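Local coordinates for ribokinase (PDB 6WHJ), which probably catalyses the ATP- and magnesium-dependent phosphorylation of D-ribose at O-5, giving D-ribose 5-phosphate, at residues I50-V55 with F280-M285; E76-Y81 with N88-V93; E157-A162 with L169-N174; S245-T250 with D302-A307. All coordinates share one frame; numbering follows the deposited sequence.

Contact 1: I50-V55 with F280-M285; sequences IACGKV and FCVRLM
Cys52 and Val282 bring two helices together, their CA atoms 6.0 Å apart; the axes of segments 50-55 and 280-285 approach to 9.3 Å and cross at -53°. That distance is met by small side chains, and no hydrogen bond joins the segments. Val282 has the largest share of the contact, pointing at the facing helix and dividing its two methyls between two residues one helical turn apart. CG2, beside the backbone N of its own residue, lies against the main chain of Cys52, 3.7 Å from Cys52 O, with Cys52 CB and SG a little farther off. CG1, anti to the backbone N (chi1 164°), reaches Val55, where Val282 CG1 and Val55 CG1 stand 4.1 Å apart and the two valines cross obliquely. The thiol adds a looser touch: Cys52 SG leans past Val282 to 4.4 Å from Cys281 CB, van der Waals contact and nothing more. Val55 O, beside the valine pair, also accepts a hydrogen bond from Arg331 NH2. All four touching residues are buried. Helix 301-318 closes one flank, with Phe310 on Val55, and Leu56 covers Val282 where helix 44-55 ends. Beyond Cys281 lies strand 140-143 of the nine-stranded sheet, whose Leu140 and Val142 receive the thiol-bearing side of helix 272-287; the crossing thus joins helix 44-55 to a helix that itself packs on this strand.

Contact 2: E76-Y81 with N88-V93; sequences EILAHY and NCIKQV
Leu78 and Tyr81 meet Ile90 and Asn88 where a beta-alpha-beta unit closes, helix 72-84 crossing over from strand 62-69 to the parallel edge strand 91-93. The tight part centres on Ile90, whose two branches serve different partners. CG2, anti to the backbone N, meets Leu78 CD1 at 3.5 Å, the two side chains running past each other in opposite directions. The other branch, beside the backbone N (chi1 -57°) and extended to its end, lays CD1 over one face of the Tyr81 ring in a CH-pi contact, 4.2 Å from the centroid and displaced toward CD1 of the ring. The tyrosine is buried, with Phe64 of strand 62-69 touching both it and Ile90, and its hydroxyl is hydrogen-bonded to Ser46, a predicted substrate-binding residue. Packing is looser on the solvent side, where Leu78 and Gln92 are partly exposed. There Gln92 passes across the end of the leucine, with Gln92 OE1 3.8 Å from Leu78 CD2, while Gln92 NE2 turns to hydrogen bonds with Asp75 OD1 and Gly69 O. Asn88, also partly exposed, turns its amide plane steeply, 75°, against the Tyr81 ring, which ND2 approaches obliquely, with Asn88 ND2 3.4 Å from Tyr81 CB. Both ends of that amide are held: ND2 donates to Ile86 O, and Asn88 OD1 closes an Asx turn by taking the N-H of Ile90 N at 3.1 Å, in the carbonyl plane and nearly straight.

Contact 3: E157-A162 with L169-N174; sequences EVIKQA and LRFVFN
Ile159 and Ala162, one turn apart on helix 149-165, face Phe171 of strand 170-173 and Leu169 just before it, with CA separations of 7.7 Å for both Ile159-Phe171 and Ala162-Leu169. Contact is wholly apolar. Ile159 holds its longer branch extended, and its CD1 stands above the middle of the Phe171 ring, 4.2 Å from the centroid and only 8° off the normal, a CH-pi contact made squarely on the face. The other branch, Ile159 CG2, just touches Leu169 CD2 at 4.5 Å. Leu169 points toward the helix and, with CG anti to the backbone N (chi1 175°), packs its CD2 against Ala162 CB at 3.8 Å. One leucine methyl thus bridges two successive positions of the helix face. Polar groups keep to the far sides: Gln161 NE2 donates to Glu157 OE2 at 3.0 Å along the exposed flank of the helix, and Arg170, directed away from it, bonds through NH1 to the main-chain oxygens of Leu169 and Ser167. NH1 sits above the carbonyl plane of Leu169, not on a lone pair. The four apolar residues belong to the beta-alpha-beta unit formed by strand 140-143, helix 149-165 and strand 170-173. Within it Ile159 also covers Val141 and Met143 of the neighbouring parallel strand, Leu135 of helix 131-135 lies on Ala162, and Ile187 of helix 184-188 meets Phe171.

Contact 4: S245-T250 with D302-A307; sequences SRIVQT and DTIAEA
Ile247 packs on Ile304 and Ala305 through apolar contact alone, with no hydrogen bond between strand segment 245-250 and helix segment 302-307. Between side chains, Ile247 offers both branches to a single methyl: Ile304 CG2 lies 3.7 Å from Ile247 CD1 and 3.8 Å from Ile247 CG2. The longer branch of Ile304 bends off, with chi1 and chi2 near -51° and -61°, and turns its end away from the strand. Against the main chain, Ile247 CD1 rests on the helix backbone itself, 3.5 Å from Ala305 CA, and also touches Ile304 O, beside the small side chain of Ala305, whose CB lies 4.2 Å from Ile247 CD1. Polar interactions lie to the outside of this buried patch. Asp302, directed away from the strand, forms a salt bridge with Arg256 of strand 255-258, and on the other side of strand 245-249 Arg246 pairs with Asp216 of helix 216-228. Phe235 of strand 235-239 touches both isoleucines. The arrangement, a helix laid over the antiparallel end of the nine-stranded sheet, belongs to the alpha/beta/alpha core of PfkB-family kinases, with Ile247 about 9 Å, side chain to side chain, from Thr239, predicted to bind ATP.

All but contact 1 reach the nine-stranded sheet through one of their own strands: contact 2 at one edge, contact 3 at the middle and contact 4 near the other, the outer two about 33 Å apart between centres. Contact 1, helix on helix, touches both outer ones. Ile50 CG1 is 3.7 Å from Tyr81 OH of contact 2, and Arg283 NH2 forms a 3.1 Å salt bridge with Glu306 OE1 of contact 4, beside Phe280 packed on Ala307. Contact 3 touches none of the others; its helix lies across the sheet from helix 272-287. Between side chains, Tyr81 of contact 2 lies about 11 Å from Asp274, the predicted proton acceptor, and Val55 about 9 Å from potassium-site residues Ser318 and Arg321, also predicted.

Contact 1: I50-V55 with F280-M285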
# COMPACT_ATOMS: atom_id res chain seq x y z
N ILE B 50 -20.49 -2.58 10.73
CA ILE B 50 -20.04 -2.10 12.02
C ILE B 50 -20.78 -0.82 12.40
O ILE B 50 -21.17 -0.62 13.56
CB ILE B 50 -18.51 -1.92 12.01
CG1 ILE B 50 -17.84 -3.30 11.90
CG2 ILE B 50 -18.02 -1.19 13.25
CD1 ILE B 50 -16.31 -3.31 11.87
N ALA B 51 -21.04 0.05 11.41
CA ALA B 51 -21.84 1.25 11.67
C ALA B 51 -23.25 0.89 12.12
O ALA B 51 -23.81 1.54 13.01
CB ALA B 51 -21.87 2.13 10.42
N CYS B 52 -23.84 -0.16 11.52
CA CYS B 52 -25.14 -0.63 11.99
C CYS B 52 -25.07 -1.03 13.45
O CYS B 52 -25.87 -0.56 14.27
CB CYS B 52 -25.64 -1.81 11.15
SG CYS B 52 -26.30 -1.40 9.51
N GLY B 53 -24.12 -1.89 13.80
CA GLY B 53 -24.01 -2.35 15.17
C GLY B 53 -23.83 -1.24 16.18
O GLY B 53 -24.35 -1.32 17.30
N LYS B 54 -23.12 -0.17 15.80
CA LYS B 54 -22.88 0.91 16.76
C LYS B 54 -24.05 1.88 16.88
O LYS B 54 -24.26 2.46 17.95
CB LYS B 54 -21.62 1.69 16.39
CG LYS B 54 -20.33 0.92 16.53
CD LYS B 54 -19.15 1.88 16.46
CE LYS B 54 -17.83 1.22 16.77
NZ LYS B 54 -16.73 2.05 16.22
N VAL B 55 -24.82 2.06 15.81
CA VAL B 55 -25.94 2.99 15.85
C VAL B 55 -27.21 2.27 16.29
O VAL B 55 -28.16 2.93 16.75
CB VAL B 55 -26.08 3.67 14.48
CG1 VAL B 55 -27.29 4.55 14.41
CG2 VAL B 55 -24.83 4.49 14.16
N PHE B 280 -28.53 5.06 7.91
CA PHE B 280 -29.74 5.08 7.09
C PHE B 280 -30.49 3.76 7.20
O PHE B 280 -31.72 3.74 7.35
CB PHE B 280 -29.38 5.38 5.64
CG PHE B 280 -30.54 5.36 4.70
CD1 PHE B 280 -31.52 6.34 4.75
CD2 PHE B 280 -30.69 4.31 3.79
CE1 PHE B 280 -32.61 6.31 3.88
CE2 PHE B 280 -31.78 4.26 2.92
CZ PHE B 280 -32.75 5.27 2.97
N CYS B 281 -29.76 2.64 7.14
CA CYS B 281 -30.41 1.34 7.24
C CYS B 281 -30.97 1.09 8.64
O CYS B 281 -32.05 0.52 8.78
CB CYS B 281 -29.43 0.23 6.85
SG CYS B 281 -29.05 0.21 5.09
N VAL B 282 -30.24 1.50 9.68
CA VAL B 282 -30.74 1.32 11.04
C VAL B 282 -32.08 2.03 11.21
O VAL B 282 -33.07 1.43 11.63
CB VAL B 282 -29.71 1.80 12.08
CG1 VAL B 282 -30.36 1.97 13.44
CG2 VAL B 282 -28.57 0.80 12.16
N ARG B 283 -32.13 3.33 10.86
CA ARG B 283 -33.36 4.10 11.01
C ARG B 283 -34.45 3.62 10.05
O ARG B 283 -35.63 3.65 10.41
CB ARG B 283 -33.09 5.58 10.77
CG ARG B 283 -34.18 6.50 11.30
CD ARG B 283 -34.37 6.32 12.79
NE ARG B 283 -35.53 7.07 13.26
CZ ARG B 283 -36.54 6.56 13.96
NH1 ARG B 283 -36.54 5.28 14.30
NH2 ARG B 283 -37.54 7.35 14.33
N LEU B 284 -34.07 3.19 8.85
CA LEU B 284 -35.05 2.65 7.92
C LEU B 284 -35.71 1.41 8.50
O LEU B 284 -36.94 1.28 8.50
CB LEU B 284 -34.38 2.34 6.59
CG LEU B 284 -35.25 2.15 5.35
CD1 LEU B 284 -36.19 3.32 5.21
CD2 LEU B 284 -34.34 2.05 4.13
N MET B 285 -34.89 0.51 9.04
CA MET B 285 -35.41 -0.71 9.65
C MET B 285 -36.29 -0.41 10.85
O MET B 285 -37.28 -1.11 11.09
CB MET B 285 -34.24 -1.63 10.05
CG MET B 285 -34.65 -2.96 10.66
SD MET B 285 -34.80 -2.86 12.46
CE MET B 285 -33.15 -2.34 12.89

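Contact 2: E76-Y81 with N88-V93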
# COMPACT_ATOMS: atom_id res chain seq x y z
N GLU B 76 -8.37 -11.91 13.37
CA GLU B 76 -8.58 -10.69 14.14
C GLU B 76 -9.95 -10.07 13.88
O GLU B 76 -10.55 -9.51 14.80
CB GLU B 76 -7.48 -9.66 13.85
CG GLU B 76 -6.07 -10.12 14.24
CD GLU B 76 -5.02 -9.03 14.11
OE1 GLU B 76 -3.87 -9.25 14.58
OE2 GLU B 76 -5.33 -7.98 13.50
N ILE B 77 -10.47 -10.17 12.66
CA ILE B 77 -11.75 -9.52 12.40
C ILE B 77 -12.91 -10.34 12.98
O ILE B 77 -13.89 -9.76 13.46
CB ILE B 77 -11.92 -9.21 10.90
CG1 ILE B 77 -13.18 -8.39 10.67
CG2 ILE B 77 -11.96 -10.48 10.06
CD1 ILE B 77 -13.19 -7.06 11.45
N LEU B 78 -12.81 -11.67 12.99
CA LEU B 78 -13.81 -12.47 13.69
C LEU B 78 -13.84 -12.15 15.17
O LEU B 78 -14.91 -12.04 15.77
CB LEU B 78 -13.56 -13.97 13.52
CG LEU B 78 -14.27 -14.71 12.40
CD1 LEU B 78 -13.59 -14.39 11.08
CD2 LEU B 78 -14.27 -16.20 12.68
N ALA B 79 -12.65 -12.02 15.78
CA ALA B 79 -12.59 -11.65 17.18
C ALA B 79 -13.13 -10.24 17.39
O ALA B 79 -13.83 -9.97 18.38
CB ALA B 79 -11.15 -11.75 17.69
N HIS B 80 -12.85 -9.34 16.45
CA HIS B 80 -13.31 -7.96 16.57
C HIS B 80 -14.83 -7.88 16.60
O HIS B 80 -15.41 -7.12 17.38
CB HIS B 80 -12.75 -7.12 15.42
CG HIS B 80 -13.09 -5.66 15.50
ND1 HIS B 80 -12.84 -4.90 16.63
CD2 HIS B 80 -13.64 -4.82 14.60
CE1 HIS B 80 -13.24 -3.66 16.41
NE2 HIS B 80 -13.73 -3.58 15.19
N TYR B 81 -15.49 -8.68 15.75
CA TYR B 81 -16.94 -8.69 15.74
C TYR B 81 -17.50 -9.20 17.06
O TYR B 81 -18.52 -8.70 17.54
CB TYR B 81 -17.46 -9.52 14.56
CG TYR B 81 -17.70 -8.69 13.32
CD1 TYR B 81 -16.64 -8.24 12.55
CD2 TYR B 81 -18.99 -8.33 12.93
CE1 TYR B 81 -16.85 -7.47 11.42
CE2 TYR B 81 -19.21 -7.56 11.80
CZ TYR B 81 -18.13 -7.13 11.05
OH TYR B 81 -18.33 -6.37 9.92
N ASN B 88 -22.65 -12.57 12.84
CA ASN B 88 -22.14 -12.65 11.48
C ASN B 88 -22.01 -14.12 11.12
O ASN B 88 -22.13 -15.00 11.97
CB ASN B 88 -20.79 -11.94 11.35
CG ASN B 88 -19.74 -12.56 12.22
OD1 ASN B 88 -19.14 -13.58 11.85
ND2 ASN B 88 -19.48 -11.96 13.38
N CYS B 89 -21.81 -14.39 9.83
CA CYS B 89 -21.32 -15.70 9.40
C CYS B 89 -20.09 -15.49 8.50
O CYS B 89 -20.05 -15.90 7.35
CB CYS B 89 -22.40 -16.55 8.72
SG CYS B 89 -23.16 -15.80 7.28
N ILE B 90 -19.08 -14.82 9.05
CA ILE B 90 -17.81 -14.63 8.36
C ILE B 90 -17.14 -15.99 8.17
O ILE B 90 -16.73 -16.65 9.14
CB ILE B 90 -16.87 -13.67 9.11
CG1 ILE B 90 -17.53 -12.31 9.33
CG2 ILE B 90 -15.58 -13.53 8.35
CD1 ILE B 90 -16.77 -11.39 10.25
N LYS B 91 -17.11 -16.46 6.93
CA LYS B 91 -16.49 -17.72 6.59
C LYS B 91 -15.00 -17.53 6.35
O LYS B 91 -14.60 -16.65 5.58
CB LYS B 91 -17.18 -18.31 5.36
CG LYS B 91 -18.65 -18.71 5.58
CD LYS B 91 -18.92 -19.53 6.84
CE LYS B 91 -20.43 -19.68 7.05
NZ LYS B 91 -20.86 -20.34 8.32
N GLN B 92 -14.16 -18.36 6.97
CA GLN B 92 -12.73 -18.31 6.73
C GLN B 92 -12.36 -19.36 5.68
O GLN B 92 -12.63 -20.55 5.87
CB GLN B 92 -11.94 -18.54 8.02
CG GLN B 92 -11.93 -17.30 8.89
CD GLN B 92 -11.00 -17.39 10.08
OE1 GLN B 92 -11.31 -18.00 11.11
NE2 GLN B 92 -9.83 -16.76 9.95
N VAL B 93 -11.72 -18.92 4.59
CA VAL B 93 -11.40 -19.77 3.44
C VAL B 93 -9.88 -19.82 3.25
O VAL B 93 -9.15 -18.90 3.63
CB VAL B 93 -12.08 -19.28 2.14
CG1 VAL B 93 -13.59 -19.21 2.32
CG2 VAL B 93 -11.54 -17.95 1.72

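Contact 3: E157-A162 with L169-N174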
# COMPACT_ATOMS: atom_id res chain seq x y z
N GLU B 157 -29.66 -13.29 -7.19
CA GLU B 157 -30.69 -14.29 -7.38
C GLU B 157 -31.23 -14.80 -6.04
O GLU B 157 -32.44 -15.00 -5.89
CB GLU B 157 -30.16 -15.44 -8.24
CG GLU B 157 -31.16 -16.56 -8.41
CD GLU B 157 -32.44 -16.12 -9.11
OE1 GLU B 157 -32.42 -15.13 -9.87
OE2 GLU B 157 -33.48 -16.78 -8.88
N VAL B 158 -30.36 -14.96 -5.04
CA VAL B 158 -30.83 -15.37 -3.73
C VAL B 158 -31.81 -14.34 -3.17
O VAL B 158 -32.88 -14.69 -2.66
CB VAL B 158 -29.64 -15.57 -2.77
CG1 VAL B 158 -30.14 -15.76 -1.35
CG2 VAL B 158 -28.82 -16.77 -3.21
N ILE B 159 -31.47 -13.06 -3.30
CA ILE B 159 -32.31 -12.00 -2.76
C ILE B 159 -33.65 -11.94 -3.50
O ILE B 159 -34.71 -11.76 -2.88
CB ILE B 159 -31.55 -10.67 -2.82
CG1 ILE B 159 -30.29 -10.75 -1.96
CG2 ILE B 159 -32.43 -9.53 -2.32
CD1 ILE B 159 -29.36 -9.56 -2.13
N LYS B 160 -33.62 -12.14 -4.82
CA LYS B 160 -34.86 -12.18 -5.59
C LYS B 160 -35.78 -13.27 -5.07
O LYS B 160 -37.00 -13.06 -4.93
CB LYS B 160 -34.55 -12.37 -7.08
CG LYS B 160 -35.77 -12.44 -8.02
CD LYS B 160 -35.32 -12.72 -9.45
CE LYS B 160 -36.48 -12.74 -10.43
NZ LYS B 160 -36.09 -13.29 -11.77
N GLN B 161 -35.22 -14.43 -4.75
CA GLN B 161 -36.00 -15.52 -4.18
C GLN B 161 -36.45 -15.23 -2.75
O GLN B 161 -37.52 -15.68 -2.33
CB GLN B 161 -35.19 -16.82 -4.21
CG GLN B 161 -35.21 -17.56 -5.53
CD GLN B 161 -34.20 -18.70 -5.57
OE1 GLN B 161 -34.11 -19.50 -4.64
NE2 GLN B 161 -33.47 -18.80 -6.67
N ALA B 162 -35.64 -14.47 -2.00
CA ALA B 162 -36.02 -14.14 -0.62
C ALA B 162 -37.14 -13.10 -0.59
O ALA B 162 -38.03 -13.17 0.27
CB ALA B 162 -34.81 -13.64 0.17
N LEU B 169 -38.99 -7.52 2.88
CA LEU B 169 -37.56 -7.37 2.65
C LEU B 169 -37.31 -6.32 1.57
O LEU B 169 -37.96 -6.33 0.52
CB LEU B 169 -36.96 -8.70 2.22
CG LEU B 169 -35.48 -8.65 1.83
CD1 LEU B 169 -34.65 -8.27 3.02
CD2 LEU B 169 -35.05 -9.97 1.28
N ARG B 170 -36.40 -5.39 1.85
CA ARG B 170 -35.98 -4.37 0.90
C ARG B 170 -34.48 -4.51 0.64
O ARG B 170 -33.71 -4.75 1.58
CB ARG B 170 -36.29 -2.96 1.41
CG ARG B 170 -37.75 -2.66 1.50
CD ARG B 170 -38.46 -2.61 0.17
NE ARG B 170 -39.87 -2.30 0.39
CZ ARG B 170 -40.82 -3.21 0.59
NH1 ARG B 170 -40.52 -4.51 0.56
NH2 ARG B 170 -42.07 -2.83 0.80
N PHE B 171 -34.08 -4.39 -0.62
CA PHE B 171 -32.68 -4.46 -1.03
C PHE B 171 -32.14 -3.04 -1.19
O PHE B 171 -32.60 -2.29 -2.06
CB PHE B 171 -32.57 -5.26 -2.32
CG PHE B 171 -31.17 -5.40 -2.87
CD1 PHE B 171 -30.05 -5.22 -2.07
CD2 PHE B 171 -30.98 -5.77 -4.20
CE1 PHE B 171 -28.78 -5.37 -2.59
CE2 PHE B 171 -29.72 -5.92 -4.73
CZ PHE B 171 -28.61 -5.72 -3.92
N VAL B 172 -31.18 -2.67 -0.35
CA VAL B 172 -30.46 -1.41 -0.44
C VAL B 172 -29.10 -1.68 -1.08
O VAL B 172 -28.29 -2.44 -0.53
CB VAL B 172 -30.27 -0.76 0.94
CG1 VAL B 172 -29.55 0.61 0.80
CG2 VAL B 172 -31.62 -0.62 1.66
N PHE B 173 -28.86 -1.07 -2.24
CA PHE B 173 -27.63 -1.25 -3.00
C PHE B 173 -26.85 0.06 -3.02
O PHE B 173 -27.32 1.06 -3.57
CB PHE B 173 -27.94 -1.74 -4.42
CG PHE B 173 -26.71 -1.94 -5.28
CD1 PHE B 173 -25.59 -2.58 -4.80
CD2 PHE B 173 -26.71 -1.52 -6.60
CE1 PHE B 173 -24.46 -2.77 -5.60
CE2 PHE B 173 -25.60 -1.70 -7.41
CZ PHE B 173 -24.47 -2.34 -6.90
N ASN B 174 -25.64 0.04 -2.44
CA ASN B 174 -24.72 1.16 -2.48
C ASN B 174 -23.61 0.86 -3.49
O ASN B 174 -22.68 0.11 -3.16
CB ASN B 174 -24.13 1.41 -1.09
CG ASN B 174 -23.00 2.41 -1.10
OD1 ASN B 174 -22.01 2.24 -0.40
ND2 ASN B 174 -23.13 3.45 -1.91

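Contact 4: S245-T250 with D302-A307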
# COMPACT_ATOMS: atom_id res chain seq x y z
N SER B 245 -27.93 15.16 0.78
CA SER B 245 -28.41 14.04 -0.02
C SER B 245 -29.72 14.44 -0.70
O SER B 245 -30.28 15.51 -0.45
CB SER B 245 -28.59 12.76 0.81
OG SER B 245 -29.12 13.05 2.09
N ARG B 246 -30.18 13.57 -1.59
CA ARG B 246 -31.34 13.85 -2.42
C ARG B 246 -32.07 12.54 -2.67
O ARG B 246 -31.49 11.62 -3.24
CB ARG B 246 -30.93 14.50 -3.74
CG ARG B 246 -31.24 15.97 -3.80
CD ARG B 246 -32.70 16.17 -4.08
NE ARG B 246 -33.06 15.71 -5.42
CZ ARG B 246 -33.24 16.51 -6.47
NH1 ARG B 246 -33.09 17.82 -6.33
NH2 ARG B 246 -33.58 16.00 -7.65
N ILE B 247 -33.32 12.47 -2.23
CA ILE B 247 -34.15 11.29 -2.44
C ILE B 247 -35.11 11.59 -3.58
O ILE B 247 -35.86 12.57 -3.52
CB ILE B 247 -34.92 10.92 -1.16
CG1 ILE B 247 -33.95 10.64 -0.03
CG2 ILE B 247 -35.80 9.70 -1.41
CD1 ILE B 247 -34.59 10.65 1.33
N VAL B 248 -35.09 10.76 -4.61
CA VAL B 248 -35.99 10.89 -5.74
C VAL B 248 -36.79 9.60 -5.86
O VAL B 248 -36.20 8.51 -5.88
CB VAL B 248 -35.25 11.19 -7.06
CG1 VAL B 248 -36.23 11.41 -8.19
CG2 VAL B 248 -34.35 12.41 -6.89
N GLN B 249 -38.11 9.73 -5.94
CA GLN B 249 -38.98 8.59 -6.18
C GLN B 249 -38.99 8.25 -7.66
O GLN B 249 -39.01 9.15 -8.51
CB GLN B 249 -40.41 8.90 -5.74
CG GLN B 249 -41.29 7.67 -5.63
CD GLN B 249 -42.55 7.94 -4.85
OE1 GLN B 249 -42.83 9.08 -4.47
NE2 GLN B 249 -43.29 6.89 -4.54
N THR B 250 -38.98 6.96 -7.99
CA THR B 250 -39.13 6.57 -9.39
C THR B 250 -40.56 6.84 -9.87
O THR B 250 -41.50 6.98 -9.09
CB THR B 250 -38.78 5.10 -9.58
OG1 THR B 250 -39.64 4.28 -8.78
CG2 THR B 250 -37.32 4.83 -9.18
N ASP B 302 -41.51 10.25 2.53
CA ASP B 302 -41.20 10.97 3.76
C ASP B 302 -40.57 10.04 4.81
O ASP B 302 -39.71 10.49 5.59
CB ASP B 302 -42.45 11.65 4.31
CG ASP B 302 -42.88 12.82 3.45
OD1 ASP B 302 -44.05 12.87 3.01
OD2 ASP B 302 -42.01 13.69 3.19
N THR B 303 -40.96 8.76 4.83
CA THR B 303 -40.29 7.79 5.68
C THR B 303 -38.83 7.63 5.27
O THR B 303 -37.94 7.57 6.12
CB THR B 303 -41.00 6.44 5.63
OG1 THR B 303 -42.37 6.58 6.04
CG2 THR B 303 -40.30 5.43 6.55
N ILE B 304 -38.58 7.56 3.96
CA ILE B 304 -37.21 7.52 3.46
C ILE B 304 -36.47 8.78 3.86
O ILE B 304 -35.28 8.74 4.21
CB ILE B 304 -37.21 7.32 1.93
CG1 ILE B 304 -38.09 6.13 1.54
CG2 ILE B 304 -35.78 7.19 1.39
CD1 ILE B 304 -37.63 4.81 2.13
N ALA B 305 -37.16 9.92 3.83
CA ALA B 305 -36.53 11.18 4.21
C ALA B 305 -36.16 11.20 5.69
O ALA B 305 -35.08 11.66 6.05
CB ALA B 305 -37.43 12.36 3.87
N GLU B 306 -37.03 10.66 6.55
CA GLU B 306 -36.72 10.67 7.97
C GLU B 306 -35.51 9.78 8.27
O GLU B 306 -34.67 10.13 9.11
CB GLU B 306 -37.93 10.24 8.81
CG GLU B 306 -37.64 10.31 10.31
CD GLU B 306 -38.80 9.88 11.18
OE1 GLU B 306 -38.55 9.53 12.35
OE2 GLU B 306 -39.96 9.92 10.71
N ALA B 307 -35.40 8.65 7.59
CA ALA B 307 -34.22 7.80 7.77
C ALA B 307 -32.95 8.52 7.35
O ALA B 307 -31.91 8.40 7.99
CB ALA B 307 -34.40 6.49 7.00